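Local coordinates for protein aminotransferase (Neisseria meningitidis Z2491, PDB 3JTX) that probably transfers amino groups between amino acids and keto acids, using pyridoxal phosphate carried on a lysine as a fold-type I aminotransferase, at residues I24-E28 against Q347-I351; D337-A342 against V353-F358. All coordinates share one frame. Residue numbers count along the deposited sequence, not the author numbering.

Contact 1 of 2, residues I24-E28 against Q347-I351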
# COMPACT_ATOMS: atom_id res chain seq x y z
N ILE A 24 9.65 25.85 -26.54
CA ILE A 24 9.99 25.23 -27.81
C ILE A 24 8.76 24.42 -28.18
O ILE A 24 8.32 23.55 -27.41
CB ILE A 24 11.22 24.29 -27.72
CG1 ILE A 24 12.47 25.04 -27.21
CG2 ILE A 24 11.52 23.67 -29.08
CD1 ILE A 24 13.54 24.09 -26.52
N SER A 25 8.18 24.73 -29.33
CA SER A 25 7.00 24.01 -29.81
C SER A 25 7.41 22.96 -30.84
O SER A 25 8.40 23.13 -31.56
CB SER A 25 5.96 24.98 -30.39
OG SER A 25 4.94 25.22 -29.42
N ALA A 26 6.66 21.87 -30.86
CA ALA A 26 6.83 20.84 -31.88
C ALA A 26 6.15 21.37 -33.16
O ALA A 26 5.24 22.19 -33.07
CB ALA A 26 6.16 19.56 -31.44
N PRO A 27 6.57 20.87 -34.33
CA PRO A 27 5.97 21.38 -35.57
C PRO A 27 4.46 21.20 -35.63
O PRO A 27 3.91 20.26 -35.09
CB PRO A 27 6.66 20.54 -36.66
CG PRO A 27 7.92 20.03 -36.00
CD PRO A 27 7.54 19.79 -34.59
N GLU A 28 3.79 22.12 -36.32
CA GLU A 28 2.37 22.02 -36.56
C GLU A 28 2.06 20.71 -37.27
O GLU A 28 2.76 20.33 -38.21
CB GLU A 28 1.92 23.17 -37.45
CG GLU A 28 0.48 23.09 -37.95
CD GLU A 28 0.18 24.21 -38.92
OE1 GLU A 28 0.42 24.06 -40.14
OE2 GLU A 28 -0.30 25.26 -38.45
N GLN A 347 11.79 19.80 -31.32
CA GLN A 347 11.54 20.94 -32.19
C GLN A 347 11.39 20.53 -33.65
O GLN A 347 10.60 21.12 -34.37
CB GLN A 347 12.66 21.99 -32.07
CG GLN A 347 12.40 23.27 -32.91
CD GLN A 347 13.59 24.23 -32.91
OE1 GLN A 347 14.61 23.97 -32.27
NE2 GLN A 347 13.45 25.33 -33.62
N LYS A 348 12.17 19.53 -34.08
CA LYS A 348 12.17 19.15 -35.50
C LYS A 348 11.18 18.03 -35.85
O LYS A 348 10.75 17.95 -36.99
CB LYS A 348 13.56 18.70 -35.95
CG LYS A 348 14.66 19.72 -35.78
CD LYS A 348 14.61 20.81 -36.82
CE LYS A 348 15.74 21.83 -36.63
NZ LYS A 348 17.09 21.22 -36.29
N ALA A 349 10.87 17.15 -34.90
CA ALA A 349 10.10 15.92 -35.22
C ALA A 349 9.01 15.56 -34.22
O ALA A 349 8.35 14.52 -34.36
CB ALA A 349 11.06 14.76 -35.38
N ALA A 350 8.81 16.40 -33.20
CA ALA A 350 7.88 16.12 -32.12
C ALA A 350 8.23 14.83 -31.38
O ALA A 350 7.37 14.22 -30.78
CB ALA A 350 6.40 16.06 -32.64
N ILE A 351 9.50 14.41 -31.44
CA ILE A 351 9.89 13.16 -30.78
C ILE A 351 10.37 13.46 -29.37
O ILE A 351 11.24 14.31 -29.17
CB ILE A 351 10.99 12.39 -31.56
CG1 ILE A 351 10.49 11.93 -32.95
CG2 ILE A 351 11.47 11.17 -30.73
CD1 ILE A 351 11.63 11.47 -33.91
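Residues 24-28, a loop in the N-terminal part of this class I/II aminotransferase, run extended past the last turn of helix 338-349 in the small C-terminal domain, with the CA atoms of A26 and Q347 4.7 Å apart. Beyond the helix, A350 takes positive phi (59°), the left-handed turn that redirects the chain into I351. The two peptide runs lie close but share no hydrogen bonds with each other; they meet by van der Waals packing that buries 250 Å². Polar anchoring comes from the residue just before Q347, where W346 NE1 bonds to I24 O, and from just past the loop, where a backbone hydrogen bond joins A350 to V33, beside the short parallel pairing of strands 33-34 and 351-352. P27 and Q347 give up the most surface. I24 sets its CG2 3.6 Å from Q347 CB, while the Q347 side chain runs on in an extended conformation. S25 turns its side chain away and offers its carbonyl instead, S25 O lying 3.9 Å from Q347 CA. The methyls A26 CB and A350 CB meet at 3.7 Å. P27 rests on the carbonyl end of the helix: its CG sits 3.3 Å from Q347 O and 3.6 Å from K348 O.

Contact 2 of 2, residues D337-A342 against V353-F358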
# COMPACT_ATOMS: atom_id res chain seq x y z
N ASP A 337 25.84 16.12 -25.74
CA ASP A 337 24.86 17.04 -25.17
C ASP A 337 23.45 16.44 -25.29
O ASP A 337 22.74 16.67 -26.27
CB ASP A 337 24.95 18.42 -25.84
CG ASP A 337 24.12 19.47 -25.13
OD1 ASP A 337 23.25 19.13 -24.30
OD2 ASP A 337 24.33 20.66 -25.42
N ASP A 338 23.05 15.70 -24.27
CA ASP A 338 21.77 15.01 -24.27
C ASP A 338 20.57 15.97 -24.17
O ASP A 338 19.49 15.66 -24.67
CB ASP A 338 21.71 13.94 -23.17
CG ASP A 338 22.14 14.47 -21.81
OD1 ASP A 338 23.33 14.84 -21.66
OD2 ASP A 338 21.28 14.55 -20.89
N LEU A 339 20.78 17.14 -23.56
CA LEU A 339 19.74 18.16 -23.47
C LEU A 339 19.46 18.74 -24.87
O LEU A 339 18.30 18.83 -25.28
CB LEU A 339 20.19 19.28 -22.53
CG LEU A 339 19.15 20.32 -22.17
CD1 LEU A 339 17.87 19.63 -21.61
CD2 LEU A 339 19.76 21.30 -21.15
N ALA A 340 20.52 19.11 -25.58
CA ALA A 340 20.39 19.67 -26.93
C ALA A 340 19.82 18.63 -27.89
O ALA A 340 19.05 18.98 -28.77
CB ALA A 340 21.73 20.20 -27.43
N PHE A 341 20.17 17.35 -27.69
CA PHE A 341 19.62 16.24 -28.48
C PHE A 341 18.08 16.13 -28.33
O PHE A 341 17.35 16.11 -29.32
CB PHE A 341 20.29 14.93 -28.04
CG PHE A 341 20.14 13.81 -29.02
CD1 PHE A 341 20.98 13.71 -30.11
CD2 PHE A 341 19.19 12.82 -28.82
CE1 PHE A 341 20.84 12.66 -31.03
CE2 PHE A 341 19.05 11.76 -29.71
CZ PHE A 341 19.88 11.68 -30.82
N ALA A 342 17.61 16.08 -27.09
CA ALA A 342 16.18 15.99 -26.83
C ALA A 342 15.45 17.23 -27.36
O ALA A 342 14.35 17.12 -27.92
CB ALA A 342 15.92 15.80 -25.34
N VAL A 353 12.33 12.13 -26.18
CA VAL A 353 13.27 11.23 -25.50
C VAL A 353 13.71 11.86 -24.19
O VAL A 353 13.57 13.07 -24.01
CB VAL A 353 14.50 10.87 -26.38
CG1 VAL A 353 14.04 10.26 -27.70
CG2 VAL A 353 15.41 12.08 -26.62
N LEU A 354 14.25 11.06 -23.27
CA LEU A 354 14.59 11.55 -21.92
C LEU A 354 16.10 11.83 -21.78
O LEU A 354 16.90 10.88 -21.86
CB LEU A 354 14.17 10.52 -20.88
CG LEU A 354 14.13 11.03 -19.43
CD1 LEU A 354 13.10 12.16 -19.27
CD2 LEU A 354 13.81 9.90 -18.46
N PRO A 355 16.49 13.11 -21.56
CA PRO A 355 17.88 13.39 -21.27
C PRO A 355 18.39 12.54 -20.10
O PRO A 355 17.77 12.50 -19.02
CB PRO A 355 17.86 14.89 -20.91
CG PRO A 355 16.74 15.41 -21.73
CD PRO A 355 15.70 14.35 -21.64
N GLY A 356 19.49 11.84 -20.32
CA GLY A 356 20.00 10.90 -19.32
C GLY A 356 20.35 11.55 -18.00
O GLY A 356 20.27 10.93 -16.94
N ARG A 357 20.75 12.82 -18.05
CA ARG A 357 21.09 13.56 -16.82
C ARG A 357 19.92 13.59 -15.84
O ARG A 357 20.12 13.69 -14.62
CB ARG A 357 21.60 14.97 -17.16
CG ARG A 357 20.52 15.93 -17.65
CD ARG A 357 21.13 17.22 -18.17
NE ARG A 357 21.97 16.96 -19.34
CZ ARG A 357 22.77 17.86 -19.91
NH1 ARG A 357 22.84 19.10 -19.45
NH2 ARG A 357 23.48 17.52 -20.98
N PHE A 358 18.70 13.46 -16.36
CA PHE A 358 17.52 13.48 -15.50
C PHE A 358 17.32 12.21 -14.67
O PHE A 358 16.48 12.20 -13.75
CB PHE A 358 16.25 13.77 -16.33
CG PHE A 358 16.20 15.16 -16.94
CD1 PHE A 358 17.03 16.19 -16.51
CD2 PHE A 358 15.29 15.45 -17.94
CE1 PHE A 358 16.95 17.48 -17.08
CE2 PHE A 358 15.20 16.73 -18.52
CZ PHE A 358 16.03 17.73 -18.09
O HOH W 1 23.76 20.74 -21.70
O HOH W 2 12.92 15.01 -27.15
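A helix N-terminus tied by a bidentate aspartate-arginine pair to the 3-10 turn that follows a strand is the principle illustrated here, in the C-terminal domain of the aminotransferase fold. Helix 338-349 starts beside edge strand 354-355 of the antiparallel sheet 328-332/372-376/354-355, and the chain leaves that strand in a 3-10 turn. D337 is the N-cap: its OD1 accepts from A340 N at 3.0 Å. D338, in the first turn, points across to R357, where R357 NH2 donates to D338 OD1 at 2.8 Å and R357 NE donates to D338 OD2 at 2.9 Å. The backbone R357 N adds a weak bond to D338 OD2 at 3.4 Å, and G371 N also bonds to D338 OD1. L339 CB lies over one face of the guanidinium, 3.9 Å from R357 CZ. A long charge contact of 3.7 Å links D337 OD1 to R357 NH2, and water 1 bridges D337 OD1 and R357 NH1. Further along the helix, A342 CB packs on P355 CG at 3.7 Å and on V353 CG2 at 4.0 Å; the same V353 CG2 meets the edge of the F341 ring, 4.4 Å from F341 CD2. Water 2 joins A342 O to V353 N. Helix 13-20 also packs on L339, P355 and F358. Apolar packing thus begins with L339, beside the charge network, and continues through F341 and A342; within the network, D338 hydrogen-bonds R357, whereas D337 adds longer-range charge and the water bridge.

Both contacts use helix 338-349, contact 2 near its start and contact 1 at its end, with centres 15 Å apart on the same side of the chain's centre. Along the chain the segments interleave: loop 24-28 comes first, then 337-342, 347-351 and 353-358, so one helix-turn-strand unit serves both. Contact 1, at the surface, brings in the N-terminal loop from 319 residues away in sequence, whereas contact 2 is buried and joins pieces only 11 residues apart. Together they illustrate how the C-terminal domain of this aminotransferase combines a locally folded helix and sheet with an N-terminal part of the chain that packs against it.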